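Local coordinates for protein osa (Shigella flexneri, PDB 4O7K) that acts as a plasmid fertility inhibition factor that suppresses the oncogenicity of Agrobacterium tumefaciens, at residues 56-61 and 115-120. The protein carries 1 engineered substitution. Numbering follows the deposited sequence.
Sequences FMTASN and DSPVPL
T58 and P117 meet through their side chains. P117 CB is directed toward segment 56-61, and its CG lies 3.8 Å from both CB and CG2 of T58. The two groups cross obliquely. T58 OG1 is anti to its own backbone N (chi1 -180°), and CG2 takes the crowded position between N and the carbonyl carbon, where it meets P117 CG and O. OG1 accepts a weak bond from S60 N and is also hydrogen-bonded to V43 O. The side chain of F56 meets P117 through CB alone, 4.0 Å from P117 CB, and its ring leads away.

M57 projects from the other face of the sheet, together with V118. Its chain bends at chi3 (84°), which swings CE back to V118 CG1 at 3.9 Å. CE also lies near the carbonyl oxygens of V118 and P119. L120 adds its CD2, 4.0 Å from M57 CB, and its CD1 reaches A59 CB. F110 of helix 103-112 packs against both M57 and V118. Farther along segment 56-61, N61 rests OD1 3.4 Å from CG of P119, with CB of the same ring close by.

Three backbone bonds tie the segments. V118 N gives to F56 O at 2.9 Å. T58 N gives to V118 O, and L120 N to T58 O at 3.1 Å. P117 and P119 have no N-H to give, but P117 CA and P119 CA make CA-H...O contacts with F56 O and T58 O respectively.

This is a short parallel beta pairing, M57 with V118 and T58 with P119. It joins strand 55-58 to the start of strand 118-128 and forms the parallel step of an otherwise antiparallel mixed sheet.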
# COMPACT_ATOMS: atom_id res chain seq x y z
N PHE A 56 9.44 3.28 8.50
CA PHE A 56 10.08 4.08 7.47
C PHE A 56 10.15 3.30 6.16
O PHE A 56 10.44 2.11 6.15
CB PHE A 56 11.49 4.50 7.90
CG PHE A 56 11.49 5.46 9.05
CD1 PHE A 56 11.39 5.00 10.35
CD2 PHE A 56 11.57 6.83 8.83
CE1 PHE A 56 11.38 5.89 11.42
CE2 PHE A 56 11.57 7.73 9.90
CZ PHE A 56 11.47 7.26 11.20
N MET A 57 9.87 3.99 5.05
CA MET A 57 9.95 3.38 3.74
C MET A 57 10.70 4.30 2.79
O MET A 57 10.86 5.49 3.06
CB MET A 57 8.55 3.07 3.19
CG MET A 57 7.74 2.14 4.09
SD MET A 57 6.23 1.55 3.30
CE MET A 57 6.92 0.18 2.36
N THR A 58 11.16 3.73 1.67
CA THR A 58 11.98 4.48 0.73
C THR A 58 11.66 4.13 -0.72
O THR A 58 11.22 3.02 -1.01
CB THR A 58 13.49 4.23 0.97
OG1 THR A 58 14.24 4.99 0.02
CG2 THR A 58 13.82 2.75 0.81
N ALA A 59 11.89 5.07 -1.62
CA ALA A 59 11.71 4.82 -3.05
C ALA A 59 13.06 4.56 -3.73
O ALA A 59 13.19 4.77 -4.94
CB ALA A 59 11.01 6.00 -3.71
N SER A 60 14.04 4.11 -2.96
CA SER A 60 15.40 3.97 -3.48
C SER A 60 15.47 2.95 -4.61
O SER A 60 16.34 3.04 -5.48
CB SER A 60 16.36 3.57 -2.35
OG SER A 60 16.09 2.26 -1.89
N ASN A 61 14.56 1.98 -4.61
CA ASN A 61 14.59 0.93 -5.61
C ASN A 61 13.77 1.29 -6.85
O ASN A 61 13.73 0.54 -7.81
CB ASN A 61 14.08 -0.39 -5.01
CG ASN A 61 15.04 -0.97 -3.94
OD1 ASN A 61 14.75 -2.02 -3.36
ND2 ASN A 61 16.15 -0.30 -3.69
N ASP A 115 17.38 3.66 9.72
CA ASP A 115 18.65 3.12 9.26
C ASP A 115 18.49 2.13 8.10
O ASP A 115 19.43 1.88 7.35
CB ASP A 115 19.40 2.45 10.40
CG ASP A 115 19.89 3.44 11.43
OD1 ASP A 115 19.96 4.64 11.11
OD2 ASP A 115 20.20 3.01 12.56
N SER A 116 17.29 1.56 7.96
CA SER A 116 17.03 0.67 6.83
C SER A 116 15.56 0.71 6.45
O SER A 116 14.81 -0.21 6.79
CB SER A 116 17.45 -0.77 7.17
OG SER A 116 17.40 -1.59 6.01
N PRO A 117 15.13 1.79 5.77
CA PRO A 117 13.73 1.90 5.37
C PRO A 117 13.33 0.79 4.40
O PRO A 117 14.15 0.35 3.59
CB PRO A 117 13.64 3.28 4.71
CG PRO A 117 15.04 3.63 4.35
CD PRO A 117 15.92 2.97 5.37
N VAL A 118 12.08 0.35 4.50
CA VAL A 118 11.55 -0.68 3.61
C VAL A 118 11.21 -0.10 2.24
O VAL A 118 10.46 0.87 2.14
CB VAL A 118 10.30 -1.33 4.23
CG1 VAL A 118 9.71 -2.40 3.28
CG2 VAL A 118 10.63 -1.93 5.58
N PRO A 119 11.75 -0.69 1.16
CA PRO A 119 11.40 -0.24 -0.20
C PRO A 119 9.91 -0.38 -0.49
O PRO A 119 9.25 -1.28 0.04
CB PRO A 119 12.24 -1.15 -1.10
CG PRO A 119 13.40 -1.55 -0.23
CD PRO A 119 12.81 -1.72 1.13
N LEU A 120 9.38 0.51 -1.32
CA LEU A 120 7.97 0.50 -1.68
C LEU A 120 7.58 -0.76 -2.46
O LEU A 120 8.40 -1.35 -3.16
CB LEU A 120 7.63 1.73 -2.52
CG LEU A 120 7.87 3.08 -1.84
CD1 LEU A 120 7.39 4.19 -2.77
CD2 LEU A 120 7.15 3.11 -0.52